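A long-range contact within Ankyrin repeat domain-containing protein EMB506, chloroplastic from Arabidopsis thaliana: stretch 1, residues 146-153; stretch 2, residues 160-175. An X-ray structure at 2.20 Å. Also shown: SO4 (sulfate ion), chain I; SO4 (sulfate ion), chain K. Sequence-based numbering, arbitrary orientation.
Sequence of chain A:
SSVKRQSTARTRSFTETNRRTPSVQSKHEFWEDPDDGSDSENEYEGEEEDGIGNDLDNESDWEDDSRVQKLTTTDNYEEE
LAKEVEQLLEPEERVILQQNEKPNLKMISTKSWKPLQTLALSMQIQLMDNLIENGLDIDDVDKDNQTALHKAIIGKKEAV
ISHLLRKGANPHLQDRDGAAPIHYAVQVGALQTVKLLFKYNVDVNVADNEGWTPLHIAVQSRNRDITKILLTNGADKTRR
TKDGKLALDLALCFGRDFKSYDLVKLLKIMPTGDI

Stretch 1, residues 146-153: QTALHKAI
Stretch 2, residues 160-175: VISHLLRKGANPHLQD

The imidazole of H150 (chi1 -77°, chi2 112°), with one acceptor and one donor nitrogen, bonds within its own stretch through the first and across to the other through the second: ND1 accepts from T147 N at 3.0 Å, while NE2 donates to L173 O at 2.9 Å, leaving D175 CB over one ring face.

T147 (chi1 p) caps helix 148-153, its OG1 receiving weak bonds from L149 N (3.2 Å) and H150 N (3.5 Å). The same OG1 donates to a water at 2.8 Å, which donates in turn to N170 O at 2.7 Å.

Helix 160-166 runs nearly antiparallel to the first, at 158°, axes approaching to 9.4 Å. Small A152 permits close packing: its CA lies 5.9 Å from I161 CA, and its CB meets I161 CG1 at 3.9 Å and V160 CG1 at 4.0 Å. L149 (t, p), branched and apolar, fills space between helix and loop, its CD2 3.9 Å from L165 CD2 and 3.7 Å from P171 CA; apolar L164 (m, t) sets CD1 3.8 Å from L149 CA.

The second helix ends in a Schellman motif at G168 (phi/psi 98/16), where a CB would jam against the preceding carbonyl. Extended A169-N170, a turn at P171-H172 and extended L173-Q174 follow, bringing D175 CA within 5.2 Å of Q146 CA; Q146 NE2, a neutral amide donor, bonds D175 carboxylate OD2 at 3.0 Å.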

# COMPACT_ATOMS: atom_id res chain seq x y z
N GLN A 146 8.64 7.98 -3.44
CA GLN A 146 7.90 7.66 -2.22
C GLN A 146 8.84 7.22 -1.11
O GLN A 146 9.81 6.50 -1.35
CB GLN A 146 6.86 6.57 -2.48
CG GLN A 146 5.71 6.99 -3.39
CD GLN A 146 4.62 5.93 -3.48
OE1 GLN A 146 4.88 4.74 -3.29
NE2 GLN A 146 3.40 6.36 -3.76
N THR A 147 8.54 7.64 0.11
CA THR A 147 9.30 7.21 1.27
C THR A 147 8.55 6.08 1.96
O THR A 147 7.44 5.71 1.55
CB THR A 147 9.49 8.35 2.29
OG1 THR A 147 8.22 8.68 2.87
CG2 THR A 147 10.07 9.58 1.60
N ALA A 148 9.15 5.53 3.01
CA ALA A 148 8.51 4.50 3.81
C ALA A 148 7.20 5.01 4.42
O ALA A 148 6.26 4.25 4.60
CB ALA A 148 9.45 4.03 4.90
N LEU A 149 7.16 6.30 4.74
CA LEU A 149 5.94 6.91 5.29
C LEU A 149 4.79 6.84 4.29
O LEU A 149 3.68 6.43 4.64
CB LEU A 149 6.19 8.35 5.73
CG LEU A 149 4.99 9.09 6.32
CD1 LEU A 149 4.49 8.40 7.59
CD2 LEU A 149 5.32 10.56 6.61
N HIS A 150 5.05 7.26 3.05
CA HIS A 150 4.05 7.16 1.98
C HIS A 150 3.48 5.75 1.90
O HIS A 150 2.27 5.55 1.89
CB HIS A 150 4.67 7.50 0.62
CG HIS A 150 4.89 8.96 0.38
ND1 HIS A 150 6.15 9.51 0.29
CD2 HIS A 150 4.02 9.97 0.17
CE1 HIS A 150 6.04 10.81 0.05
NE2 HIS A 150 4.76 11.11 -0.03
N LYS A 151 4.38 4.77 1.85
CA LYS A 151 3.98 3.37 1.69
C LYS A 151 3.22 2.84 2.89
O LYS A 151 2.23 2.11 2.74
CB LYS A 151 5.19 2.48 1.42
CG LYS A 151 5.32 2.12 -0.03
CD LYS A 151 4.09 1.39 -0.52
CE LYS A 151 4.04 1.43 -2.03
NZ LYS A 151 5.31 0.92 -2.59
N ALA A 152 3.68 3.20 4.08
CA ALA A 152 3.03 2.78 5.32
C ALA A 152 1.60 3.29 5.37
O ALA A 152 0.71 2.64 5.92
CB ALA A 152 3.82 3.27 6.52
N ILE A 153 1.38 4.48 4.81
CA ILE A 153 0.06 5.08 4.78
C ILE A 153 -0.81 4.40 3.72
O ILE A 153 -1.96 4.07 3.98
CB ILE A 153 0.14 6.59 4.55
CG1 ILE A 153 0.78 7.27 5.76
CG2 ILE A 153 -1.23 7.17 4.29
CD1 ILE A 153 1.04 8.74 5.59
N VAL A 160 2.87 1.77 12.54
CA VAL A 160 4.13 2.05 11.86
C VAL A 160 4.18 3.52 11.45
O VAL A 160 5.21 4.19 11.60
CB VAL A 160 4.30 1.15 10.61
CG1 VAL A 160 5.49 1.59 9.78
CG2 VAL A 160 4.45 -0.31 11.04
N ILE A 161 3.06 4.03 10.94
CA ILE A 161 2.93 5.43 10.57
C ILE A 161 3.31 6.36 11.72
O ILE A 161 4.17 7.23 11.57
CB ILE A 161 1.50 5.76 10.10
CG1 ILE A 161 1.22 5.05 8.77
CG2 ILE A 161 1.30 7.27 9.97
CD1 ILE A 161 -0.26 4.88 8.46
N SER A 162 2.68 6.17 12.88
CA SER A 162 2.93 7.03 14.03
C SER A 162 4.37 6.89 14.54
O SER A 162 4.95 7.85 15.03
CB SER A 162 1.93 6.74 15.15
OG SER A 162 2.10 5.44 15.67
N HIS A 163 4.93 5.69 14.43
CA HIS A 163 6.32 5.46 14.81
C HIS A 163 7.27 6.28 13.95
O HIS A 163 8.16 6.96 14.46
CB HIS A 163 6.68 3.98 14.70
CG HIS A 163 8.13 3.69 14.98
ND1 HIS A 163 8.62 3.52 16.25
CD2 HIS A 163 9.19 3.57 14.15
CE1 HIS A 163 9.92 3.30 16.20
NE2 HIS A 163 10.29 3.32 14.93
N LEU A 164 7.07 6.22 12.63
CA LEU A 164 7.88 6.97 11.68
C LEU A 164 7.82 8.47 11.93
O LEU A 164 8.84 9.15 11.89
CB LEU A 164 7.43 6.67 10.24
CG LEU A 164 7.82 5.30 9.68
CD1 LEU A 164 7.13 5.06 8.34
CD2 LEU A 164 9.32 5.20 9.54
N LEU A 165 6.61 8.98 12.18
CA LEU A 165 6.43 10.41 12.45
C LEU A 165 7.15 10.82 13.73
O LEU A 165 7.75 11.89 13.78
CB LEU A 165 4.94 10.75 12.54
CG LEU A 165 4.18 10.69 11.22
CD1 LEU A 165 2.68 10.87 11.42
CD2 LEU A 165 4.71 11.75 10.26
N ARG A 166 7.08 9.98 14.76
CA ARG A 166 7.77 10.28 16.01
C ARG A 166 9.28 10.27 15.80
O ARG A 166 10.01 11.00 16.46
CB ARG A 166 7.37 9.30 17.11
CG ARG A 166 5.99 9.57 17.70
CD ARG A 166 5.75 8.74 18.96
NE ARG A 166 5.85 7.30 18.70
CZ ARG A 166 4.84 6.56 18.26
NH1 ARG A 166 3.66 7.10 18.02
NH2 ARG A 166 5.02 5.26 18.05
N LYS A 167 9.75 9.44 14.86
CA LYS A 167 11.17 9.37 14.54
C LYS A 167 11.65 10.48 13.60
O LYS A 167 12.84 10.56 13.28
CB LYS A 167 11.54 8.00 13.99
CG LYS A 167 12.12 7.08 15.04
CD LYS A 167 12.95 5.97 14.43
CE LYS A 167 13.90 5.39 15.47
NZ LYS A 167 13.19 5.10 16.75
N GLY A 168 10.73 11.33 13.15
CA GLY A 168 11.10 12.49 12.35
C GLY A 168 10.95 12.32 10.85
O GLY A 168 11.50 13.11 10.08
N ALA A 169 10.21 11.30 10.42
CA ALA A 169 9.89 11.16 9.00
C ALA A 169 9.17 12.41 8.52
O ALA A 169 8.29 12.93 9.21
CB ALA A 169 9.04 9.92 8.76
N ASN A 170 9.56 12.91 7.36
CA ASN A 170 9.00 14.14 6.81
C ASN A 170 7.59 13.88 6.28
O ASN A 170 7.42 13.11 5.34
CB ASN A 170 9.91 14.68 5.71
CG ASN A 170 9.53 16.08 5.26
OD1 ASN A 170 8.36 16.46 5.28
ND2 ASN A 170 10.53 16.85 4.84
N PRO A 171 6.58 14.52 6.89
CA PRO A 171 5.18 14.30 6.52
C PRO A 171 4.72 15.22 5.39
O PRO A 171 3.56 15.16 4.99
CB PRO A 171 4.43 14.67 7.80
CG PRO A 171 5.27 15.77 8.39
CD PRO A 171 6.71 15.42 8.05
N HIS A 172 5.63 16.05 4.87
CA HIS A 172 5.25 17.06 3.89
C HIS A 172 5.60 16.68 2.45
O HIS A 172 5.11 17.29 1.50
CB HIS A 172 5.92 18.40 4.22
CG HIS A 172 5.74 18.82 5.65
ND1 HIS A 172 4.53 19.26 6.14
CD2 HIS A 172 6.61 18.89 6.68
CE1 HIS A 172 4.66 19.58 7.42
NE2 HIS A 172 5.92 19.36 7.77
N LEU A 173 6.45 15.67 2.30
CA LEU A 173 7.01 15.30 1.00
C LEU A 173 5.97 14.84 -0.02
O LEU A 173 5.16 13.96 0.26
CB LEU A 173 8.08 14.22 1.16
CG LEU A 173 9.34 14.67 1.90
CD1 LEU A 173 10.30 13.50 2.12
CD2 LEU A 173 10.03 15.79 1.13
N GLN A 174 6.02 15.43 -1.21
CA GLN A 174 5.17 14.98 -2.31
C GLN A 174 5.93 13.98 -3.17
O GLN A 174 7.11 14.17 -3.46
CB GLN A 174 4.74 16.17 -3.17
CG GLN A 174 3.63 17.01 -2.55
CD GLN A 174 3.42 18.30 -3.30
OE1 GLN A 174 4.15 19.26 -3.09
NE2 GLN A 174 2.43 18.32 -4.18
N ASP A 175 5.26 12.90 -3.57
CA ASP A 175 5.91 11.92 -4.42
C ASP A 175 5.89 12.33 -5.89
O ASP A 175 5.58 13.48 -6.22
CB ASP A 175 5.36 10.49 -4.20
CG ASP A 175 3.92 10.31 -4.66
OD1 ASP A 175 3.37 11.16 -5.40
OD2 ASP A 175 3.32 9.28 -4.29
S SO4 I . 8.33 4.29 19.64
O1 SO4 I . 7.83 4.51 20.99
O2 SO4 I . 8.44 5.57 18.94
O3 SO4 I . 9.65 3.66 19.71
O4 SO4 I . 7.41 3.42 18.92
S SO4 K . 0.43 4.41 -6.01
O1 SO4 K . -0.82 5.04 -5.60
O2 SO4 K . 1.55 5.25 -5.60
O3 SO4 K . 0.56 3.11 -5.36
O4 SO4 K . 0.45 4.24 -7.46
O HOH W 1 8.65 10.79 4.66